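Side-chain contacts in alpha-fucosidase GH29 (Fusarium graminearum, PDB 4PSR), which hydrolyses alpha-L-fucosides, probably including the alpha-1,6-linked fucose on the reducing-end N-acetylglucosamine of glycoprotein glycans: residues Y32-A37 and S309-T314; N342-A347 and E353-V358. All blocks are in the same frame, centred on the assembly; numbering follows the deposited sequence.

Contact 1 (Y32-A37 and S309-T314); sequences YWHWGA and SSWSYT. With FUL (beta-L-fucopyranose), chain M.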
ATOM      1  N   TYR A  32      -8.275  -3.227   4.711  1.00  8.96           N
ATOM      2  CA  TYR A  32      -8.168  -3.408   6.149  1.00  9.39           C
ATOM      3  C   TYR A  32      -9.005  -2.370   6.877  1.00  9.35           C
ATOM      4  O   TYR A  32      -9.631  -1.529   6.247  1.00  8.55           O
ATOM      5  CB  TYR A  32      -6.712  -3.468   6.665  1.00  9.72           C
ATOM      6  CG  TYR A  32      -5.850  -2.204   6.758  1.00 11.22           C
ATOM      7  CD1 TYR A  32      -4.888  -2.116   7.753  1.00 10.26           C
ATOM      8  CD2 TYR A  32      -5.932  -1.179   5.841  1.00 10.45           C
ATOM      9  CE1 TYR A  32      -4.063  -1.039   7.853  1.00 12.13           C
ATOM     10  CE2 TYR A  32      -5.097  -0.071   5.931  1.00 10.83           C
ATOM     11  CZ  TYR A  32      -4.161  -0.016   6.924  1.00 10.64           C
ATOM     12  OH  TYR A  32      -3.312   1.096   6.970  1.00 11.89           O
ATOM     13  N   TRP A  33      -9.066  -2.480   8.198  1.00  9.62           N
ATOM     14  CA  TRP A  33      -9.954  -1.626   8.964  1.00  8.91           C
ATOM     15  C   TRP A  33      -9.359  -1.239  10.312  1.00  9.92           C
ATOM     16  O   TRP A  33      -8.967  -2.088  11.100  1.00 10.19           O
ATOM     17  CB  TRP A  33     -11.354  -2.271   9.146  1.00  9.48           C
ATOM     18  CG  TRP A  33     -11.359  -3.728   9.442  1.00  9.03           C
ATOM     19  CD1 TRP A  33     -11.420  -4.334  10.659  1.00  9.30           C
ATOM     20  CD2 TRP A  33     -11.386  -4.775   8.476  1.00  9.04           C
ATOM     21  NE1 TRP A  33     -11.448  -5.711  10.517  1.00 11.36           N
ATOM     22  CE2 TRP A  33     -11.409  -5.997   9.180  1.00 10.90           C
ATOM     23  CE3 TRP A  33     -11.328  -4.799   7.087  1.00  9.77           C
ATOM     24  CZ2 TRP A  33     -11.408  -7.220   8.530  1.00 10.56           C
ATOM     25  CZ3 TRP A  33     -11.324  -6.030   6.444  1.00 10.42           C
ATOM     26  CH2 TRP A  33     -11.354  -7.213   7.165  1.00 10.91           C
ATOM     27  N   HIS A  34      -9.354   0.065  10.545  1.00 10.37           N
ATOM     28  CA  HIS A  34      -9.003   0.625  11.844  1.00  9.99           C
ATOM     29  C   HIS A  34     -10.255   0.654  12.718  1.00  9.05           C
ATOM     30  O   HIS A  34     -10.965   1.654  12.766  1.00 11.27           O
ATOM     31  CB  HIS A  34      -8.447   2.051  11.696  1.00 11.20           C
ATOM     32  CG  HIS A  34      -7.030   2.130  11.207  1.00 10.49           C
ATOM     33  ND1 HIS A  34      -6.626   1.733   9.949  1.00 10.47           N
ATOM     34  CD2 HIS A  34      -5.919   2.615  11.816  1.00  9.79           C
ATOM     35  CE1 HIS A  34      -5.326   1.956   9.816  1.00 13.79           C
ATOM     36  NE2 HIS A  34      -4.878   2.495  10.932  1.00 12.46           N
ATOM     37  N   TRP A  35     -10.469  -0.430  13.445  1.00 10.59           N
ATOM     38  CA  TRP A  35     -11.631  -0.566  14.309  1.00  9.60           C
ATOM     39  C   TRP A  35     -11.170  -1.143  15.610  1.00  9.41           C
ATOM     40  O   TRP A  35     -10.540  -2.195  15.637  1.00 11.36           O
ATOM     41  CB  TRP A  35     -12.655  -1.495  13.666  1.00 10.92           C
ATOM     42  CG  TRP A  35     -13.924  -1.680  14.455  1.00  9.87           C
ATOM     43  CD1 TRP A  35     -14.822  -0.724  14.814  1.00 13.41           C
ATOM     44  CD2 TRP A  35     -14.407  -2.910  14.980  1.00 10.30           C
ATOM     45  NE1 TRP A  35     -15.841  -1.295  15.529  1.00 12.47           N
ATOM     46  CE2 TRP A  35     -15.609  -2.641  15.638  1.00 10.35           C
ATOM     47  CE3 TRP A  35     -13.928  -4.223  14.952  1.00 12.54           C
ATOM     48  CZ2 TRP A  35     -16.369  -3.641  16.253  1.00 12.40           C
ATOM     49  CZ3 TRP A  35     -14.686  -5.225  15.554  1.00 14.92           C
ATOM     50  CH2 TRP A  35     -15.887  -4.923  16.199  1.00 13.55           C
ATOM     51  N   GLY A  36     -11.464  -0.460  16.709  1.00 10.40           N
ATOM     52  CA  GLY A  36     -11.043  -0.951  18.013  1.00 10.96           C
ATOM     53  C   GLY A  36     -11.519  -0.063  19.150  1.00  9.42           C
ATOM     54  O   GLY A  36     -12.406   0.735  18.960  1.00 10.35           O
ATOM     55  N   ALA A  37     -10.912  -0.224  20.320  1.00 12.07           N
ATOM     56  CA  ALA A  37     -11.297   0.593  21.459  1.00 10.76           C
ATOM     57  C   ALA A  37     -11.006   2.071  21.201  1.00 11.92           C
ATOM     58  O   ALA A  37     -11.650   2.927  21.779  1.00 11.67           O
ATOM     59  CB  ALA A  37     -10.593   0.136  22.724  1.00 12.48           C
ATOM     60  N   SER A 309     -11.683  12.109   6.546  0.61 14.76           N
ATOM     61  CA  SER A 309     -11.388  12.640   7.855  0.61 18.52           C
ATOM     62  C   SER A 309     -10.143  11.831   8.388  0.61 17.27           C
ATOM     63  O   SER A 309      -9.081  11.947   7.814  0.61 19.95           O
ATOM     64  CB  SER A 309     -12.692  12.615   8.685  0.61 20.90           C
ATOM     65  OG  SER A 309     -13.756  13.376   8.024  0.61 15.50           O
ATOM     66  N   SER A 310     -10.301  11.071   9.473  1.00 23.92           N
ATOM     67  CA  SER A 310      -9.450  10.027  10.096  1.00 15.44           C
ATOM     68  C   SER A 310      -9.492   8.566   9.576  1.00 14.29           C
ATOM     69  O   SER A 310     -10.273   8.282   8.680  1.00 16.71           O
ATOM     70  CB  SER A 310      -9.806  10.123  11.584  1.00 26.49           C
ATOM     71  OG  SER A 310     -10.249   8.947  12.190  1.00 16.33           O
ATOM     72  N   TRP A 311      -8.649   7.676  10.096  1.00 12.89           N
ATOM     73  CA  TRP A 311      -8.657   6.238   9.728  1.00 12.66           C
ATOM     74  C   TRP A 311      -9.790   5.486  10.448  1.00 12.20           C
ATOM     75  O   TRP A 311     -10.232   4.426   9.997  1.00 12.26           O
ATOM     76  CB  TRP A 311      -7.296   5.549   9.999  1.00 14.36           C
ATOM     77  CG  TRP A 311      -6.172   6.173   9.243  1.00 14.91           C
ATOM     78  CD1 TRP A 311      -5.485   7.289   9.603  1.00 15.90           C
ATOM     79  CD2 TRP A 311      -5.600   5.733   7.997  1.00 15.98           C
ATOM     80  NE1 TRP A 311      -4.535   7.580   8.674  1.00 16.43           N
ATOM     81  CE2 TRP A 311      -4.581   6.641   7.672  1.00 17.48           C
ATOM     82  CE3 TRP A 311      -5.845   4.655   7.132  1.00 12.09           C
ATOM     83  CZ2 TRP A 311      -3.812   6.518   6.518  1.00 14.54           C
ATOM     84  CZ3 TRP A 311      -5.072   4.523   5.992  1.00 11.83           C
ATOM     85  CH2 TRP A 311      -4.078   5.457   5.687  1.00 14.19           C
ATOM     86  N   SER A 312     -10.265   6.028  11.562  1.00 10.33           N
ATOM     87  CA  SER A 312     -11.297   5.385  12.377  1.00 10.41           C
ATOM     88  C   SER A 312     -12.570   6.250  12.368  1.00 12.07           C
ATOM     89  O   SER A 312     -12.520   7.454  12.196  1.00 13.01           O
ATOM     90  CB  SER A 312     -10.736   5.208  13.780  1.00 14.37           C
ATOM     91  OG  SER A 312     -11.682   4.692  14.695  1.00 14.86           O
ATOM     92  N   TYR A 313     -13.734   5.613  12.495  1.00 10.64           N
ATOM     93  CA  TYR A 313     -15.002   6.310  12.421  1.00 11.19           C
ATOM     94  C   TYR A 313     -15.118   7.405  13.461  1.00 11.07           C
ATOM     95  O   TYR A 313     -14.861   7.182  14.626  1.00 11.50           O
ATOM     96  CB  TYR A 313     -16.174   5.313  12.597  1.00 11.70           C
ATOM     97  CG  TYR A 313     -17.501   6.012  12.500  1.00 11.37           C
ATOM     98  CD1 TYR A 313     -18.081   6.238  11.256  1.00 12.87           C
ATOM     99  CD2 TYR A 313     -18.172   6.473  13.627  1.00 12.34           C
ATOM    100  CE1 TYR A 313     -19.273   6.930  11.134  1.00 13.83           C
ATOM    101  CE2 TYR A 313     -19.372   7.161  13.496  1.00 13.99           C
ATOM    102  CZ  TYR A 313     -19.894   7.366  12.232  1.00 13.17           C
ATOM    103  OH  TYR A 313     -21.088   8.048  12.068  1.00 19.83           O
ATOM    104  N   THR A 314     -15.578   8.571  13.014  1.00 11.27           N
ATOM    105  CA  THR A 314     -15.912   9.661  13.926  1.00 12.39           C
ATOM    106  C   THR A 314     -17.267  10.233  13.525  1.00 10.54           C
ATOM    107  O   THR A 314     -17.657  10.210  12.352  1.00 11.93           O
ATOM    108  CB  THR A 314     -14.826  10.770  13.881  1.00 11.37           C
ATOM    109  OG1 THR A 314     -14.724  11.315  12.555  1.00 13.25           O
ATOM    110  CG2 THR A 314     -13.463  10.230  14.296  1.00 12.64           C
TER
HETATM  111  C1  FUL M 622       0.033   6.000  10.879  1.00 13.49           C
HETATM  112  C2  FUL M 622      -0.704   5.856  12.195  1.00 16.14           C
HETATM  113  O2  FUL M 622      -0.185   6.731  13.209  1.00 13.61           O
HETATM  114  C3  FUL M 622      -2.145   6.180  11.900  1.00 13.34           C
HETATM  115  O3  FUL M 622      -2.878   6.140  13.104  1.00 12.57           O
HETATM  116  C4  FUL M 622      -2.644   5.159  10.910  1.00 13.81           C
HETATM  117  O4  FUL M 622      -2.623   3.868  11.512  1.00 13.00           O
HETATM  118  C5  FUL M 622      -1.767   5.195   9.664  1.00 14.89           C
HETATM  119  C6  FUL M 622      -2.148   4.143   8.644  1.00 15.82           C
HETATM  120  O5  FUL M 622      -0.386   5.015   9.965  1.00 13.26           O
HETATM  121  O1  FUL M 622       1.403   5.793  11.112  1.00 15.10           O
HETATM  122  O   HOH W   1     -13.469   2.796  12.301  1.00 12.94           O

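Contact 2 (N342-A347 and E353-V358); sequences NISPMA and EEQIKV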
ATOM      1  N   ASN A 342      -8.221   1.336   3.570  1.00  9.86           N
ATOM      2  CA  ASN A 342      -8.805   1.301   4.909  1.00 10.07           C
ATOM      3  C   ASN A 342     -10.268   1.691   4.924  1.00 10.99           C
ATOM      4  O   ASN A 342     -10.647   2.692   4.276  1.00 10.96           O
ATOM      5  CB  ASN A 342      -8.031   2.217   5.870  1.00 10.57           C
ATOM      6  CG  ASN A 342      -8.688   2.328   7.202  1.00  9.69           C
ATOM      7  OD1 ASN A 342      -8.583   1.424   8.012  1.00 11.08           O
ATOM      8  ND2 ASN A 342      -9.369   3.429   7.444  1.00 11.39           N
ATOM      9  N   ILE A 343     -11.074   0.909   5.651  1.00 10.15           N
ATOM     10  CA  ILE A 343     -12.478   1.231   5.933  1.00 11.83           C
ATOM     11  C   ILE A 343     -12.654   1.415   7.432  1.00  9.68           C
ATOM     12  O   ILE A 343     -11.776   1.023   8.235  1.00 10.28           O
ATOM     13  CB  ILE A 343     -13.451   0.155   5.330  1.00  9.69           C
ATOM     14  CG1 ILE A 343     -13.279  -1.184   6.031  1.00 11.08           C
ATOM     15  CG2 ILE A 343     -13.189   0.053   3.824  1.00 11.46           C
ATOM     16  CD1 ILE A 343     -14.239  -2.299   5.510  1.00 11.60           C
ATOM     17  N   SER A 344     -13.788   2.006   7.807  1.00 10.25           N
ATOM     18  CA  SER A 344     -13.956   2.574   9.152  1.00 11.10           C
ATOM     19  C   SER A 344     -15.314   2.247   9.768  1.00 10.17           C
ATOM     20  O   SER A 344     -16.218   3.093   9.751  1.00 11.22           O
ATOM     21  CB  SER A 344     -13.799   4.091   9.089  1.00 11.99           C
ATOM     22  OG  SER A 344     -12.588   4.480   8.450  1.00 12.75           O
ATOM     23  N   PRO A 345     -15.453   1.037  10.322  1.00 10.80           N
ATOM     24  CA  PRO A 345     -16.712   0.703  11.006  1.00 10.77           C
ATOM     25  C   PRO A 345     -16.936   1.585  12.238  1.00 10.67           C
ATOM     26  O   PRO A 345     -15.981   2.005  12.908  1.00 11.52           O
ATOM     27  CB  PRO A 345     -16.513  -0.764  11.415  1.00 11.87           C
ATOM     28  CG  PRO A 345     -15.366  -1.275  10.555  1.00 11.79           C
ATOM     29  CD  PRO A 345     -14.487  -0.068  10.331  1.00 11.48           C
ATOM     30  N   MET A 346     -18.195   1.830  12.563  1.00 10.81           N
ATOM     31  CA  MET A 346     -18.556   2.515  13.797  1.00 13.16           C
ATOM     32  C   MET A 346     -18.203   1.686  15.013  1.00 11.68           C
ATOM     33  O   MET A 346     -17.916   0.491  14.907  1.00 11.84           O
ATOM     34  CB  MET A 346     -20.052   2.831  13.801  1.00 15.15           C
ATOM     35  CG  MET A 346     -20.465   3.609  12.592  1.00 11.48           C
ATOM     36  SD  MET A 346     -22.123   4.381  12.721  1.00 22.96           S
ATOM     37  CE  MET A 346     -23.148   2.991  13.080  1.00 31.34           C
ATOM     38  N   ALA A 347     -18.157   2.322  16.181  1.00 11.50           N
ATOM     39  CA  ALA A 347     -17.775   1.622  17.392  1.00 10.82           C
ATOM     40  C   ALA A 347     -18.607   0.365  17.659  1.00 11.95           C
ATOM     41  O   ALA A 347     -18.104  -0.620  18.189  1.00 14.68           O
ATOM     42  CB  ALA A 347     -17.820   2.561  18.614  1.00 16.10           C
ATOM     43  N   GLU A 353     -23.324   2.969   5.303  1.00 15.37           N
ATOM     44  CA  GLU A 353     -23.732   2.731   3.924  1.00 14.26           C
ATOM     45  C   GLU A 353     -22.889   3.484   2.886  1.00 14.00           C
ATOM     46  O   GLU A 353     -22.664   2.976   1.805  1.00 14.52           O
ATOM     47  CB  GLU A 353     -25.237   3.011   3.716  1.00 23.79           C
ATOM     48  CG  GLU A 353     -26.185   1.955   4.359  1.00 46.75           C
ATOM     49  CD  GLU A 353     -26.075   0.521   3.773  1.00 58.46           C
ATOM     50  OE1 GLU A 353     -25.819   0.348   2.551  1.00 37.16           O
ATOM     51  OE2 GLU A 353     -26.272  -0.444   4.556  1.00 35.35           O
ATOM     52  N   GLU A 354     -22.391   4.664   3.208  1.00 13.44           N
ATOM     53  CA  GLU A 354     -21.578   5.396   2.234  1.00 15.00           C
ATOM     54  C   GLU A 354     -20.302   4.609   1.896  1.00 13.63           C
ATOM     55  O   GLU A 354     -19.805   4.622   0.771  1.00 14.23           O
ATOM     56  CB  GLU A 354     -21.206   6.785   2.746  1.00 18.17           C
ATOM     57  CG  GLU A 354     -22.396   7.685   3.092  1.00 29.07           C
ATOM     58  CD  GLU A 354     -22.697   7.733   4.598  1.00 49.41           C
ATOM     59  OE1 GLU A 354     -22.761   6.671   5.275  1.00 23.81           O
ATOM     60  OE2 GLU A 354     -22.865   8.858   5.115  1.00 45.45           O
ATOM     61  N   GLN A 355     -19.750   3.941   2.899  1.00 13.66           N
ATOM     62  CA  GLN A 355     -18.548   3.149   2.678  1.00 11.98           C
ATOM     63  C   GLN A 355     -18.864   1.889   1.889  1.00 11.81           C
ATOM     64  O   GLN A 355     -18.090   1.474   1.013  1.00 12.23           O
ATOM     65  CB  GLN A 355     -17.907   2.809   4.017  1.00 12.27           C
ATOM     66  CG  GLN A 355     -17.343   4.040   4.732  1.00 12.30           C
ATOM     67  CD  GLN A 355     -16.629   3.653   6.005  1.00 10.75           C
ATOM     68  OE1 GLN A 355     -15.719   2.817   5.979  1.00 12.44           O
ATOM     69  NE2 GLN A 355     -17.050   4.215   7.133  1.00 12.33           N
ATOM     70  N   ILE A 356     -19.982   1.254   2.221  1.00 11.00           N
ATOM     71  CA  ILE A 356     -20.458   0.098   1.459  1.00 12.64           C
ATOM     72  C   ILE A 356     -20.590   0.454  -0.029  1.00 11.98           C
ATOM     73  O   ILE A 356     -20.154  -0.297  -0.913  1.00 13.46           O
ATOM     74  CB  ILE A 356     -21.786  -0.446   2.043  1.00 12.25           C
ATOM     75  CG1 ILE A 356     -21.551  -0.955   3.468  1.00 12.85           C
ATOM     76  CG2 ILE A 356     -22.349  -1.554   1.156  1.00 15.48           C
ATOM     77  CD1 ILE A 356     -22.807  -1.413   4.194  1.00 13.97           C
ATOM     78  N   LYS A 357     -21.197   1.599  -0.314  1.00 12.09           N
ATOM     79  CA  LYS A 357     -21.344   2.023  -1.710  1.00 13.49           C
ATOM     80  C   LYS A 357     -19.993   2.185  -2.430  1.00 14.16           C
ATOM     81  O   LYS A 357     -19.839   1.752  -3.569  1.00 13.77           O
ATOM     82  CB  LYS A 357     -22.166   3.307  -1.780  1.00 15.48           C
ATOM     83  CG  LYS A 357     -22.141   4.041  -3.113  1.00 29.50           C
ATOM     84  CD  LYS A 357     -22.819   3.284  -4.255  1.00 56.43           C
ATOM     85  CE  LYS A 357     -23.187   4.241  -5.395  1.00 53.64           C
ATOM     86  NZ  LYS A 357     -22.210   5.377  -5.533  1.00 32.98           N
ATOM     87  N   VAL A 358     -19.012   2.798  -1.772  1.00 12.34           N
ATOM     88  CA  VAL A 358     -17.690   2.899  -2.369  1.00 14.22           C
ATOM     89  C   VAL A 358     -17.108   1.509  -2.648  1.00 12.30           C
ATOM     90  O   VAL A 358     -16.584   1.272  -3.730  1.00 12.27           O
ATOM     91  CB  VAL A 358     -16.758   3.733  -1.463  1.00 12.56           C
ATOM     92  CG1 VAL A 358     -15.335   3.667  -1.941  1.00 13.42           C
ATOM     93  CG2 VAL A 358     -17.252   5.187  -1.439  1.00 13.96           C
TER

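Contact 1 (Y32-A37 and S309-T314)
His34 and Trp311 run side by side toward the bound beta-L-fucopyranose, with a methylene over a ring at the heart of their contact. Trp311 CB sits over the centre of the His34 imidazole, 3.7 Å from the centroid, a CH-pi contact. His34 CB also touches Trp311 O at 3.4 Å. The aromatic planes meet obliquely, at 35°. CG lies anti to the carbonyl carbon in both (chi1 -77° in His34, -60° in Trp311), turning both rings to the sugar. Tyr32 adds its hydroxyl: OH lies at the imidazole edge, in plane, and 4.0 Å from Trp311 CZ3; it is buried and has no hydrogen-bond partner in the model.

Among polar contacts, His34 NE2 and fucose O4 are 2.7 Å apart in a hydrogen bond in which either could be the donor. O4 lies in the plane of the imidazole, and ND1 is held by Asn342 OD1, so a bond at each nitrogen fixes the ring's rotation. A water joins the backbones, 2.8 Å from both His34 O and Tyr313 N. Within the loop, Ser310 OG donates to a lone pair of Ser312 O at 2.7 Å.

The sugar's apolar side meets Trp311: fucose C6 lies over one indole face, 3.6 Å from CZ2. Glu46, Trp47, His126, His127, Asp226 and Lys272 bind fucose too, making this the GH29 pocket at the C-terminal mouth of a TIM barrel.

Contact 2 (N342-A347 and E353-V358)
Gln355 reaches from the first turn of helix 353-369 to Ser344, just past the end of barrel strand 337-343, and its amide carries nearly all of this buried contact. The helix opens at Glu353 and Glu354, whose carbonyl oxygens accept from the backbone N of Lys357 and Val358.

Gln355 comes next. Its chain is extended beyond CG (chi2 -176°), long enough to set the carboxamide alongside the Ser344 backbone. OE1 accepts from Ser344 N at 2.8 Å, in the carbonyl plane and on a lone pair, with an N-H...O angle of 159°. NE2 returns a bond to Ser344 O at 3.0 Å; Ser344 O lies near the amide plane, yet NE2 approaches 47° out of the Ser344 carbonyl plane. Thus one flat amide pairs with both the N-H and the C=O of a single residue, and its flip is fixed. NE2 also bonds Tyr319 OH. Ile343 CB packs 3.6 Å from Gln355 OE1, and Ser344 CB 3.8 Å from Gln355 NE2.

Beyond the amide, Ile356 turns to Ile111 of helix 105-114, Lys357 forms a salt bridge with Asp361, and Val358 packs on Ser322 and Met325 of helix 322-334. Helix 353-369 therefore packs outside the barrel, between these two helices and behind the end of strand 337-343.

The centres of contacts 1 and 2 are about 9 Å apart. In sequence, both segments of contact 1 precede those of contact 2. Strands 29-33 and 337-343, the first and last of the eight-stranded barrel, are neighbours and close it, so 32-37 and 342-347 leave it together. Contact 1 faces the sugar pocket, whereas contact 2 faces the outer helices. Between them, Trp311 O accepts from Asn342 ND2 and probably from Ser344 OG, 2.8 Å away. Asn342 and Ser344 thus form a second shell behind the fucose site, and Gln355, by holding Ser344, probably helps to position it.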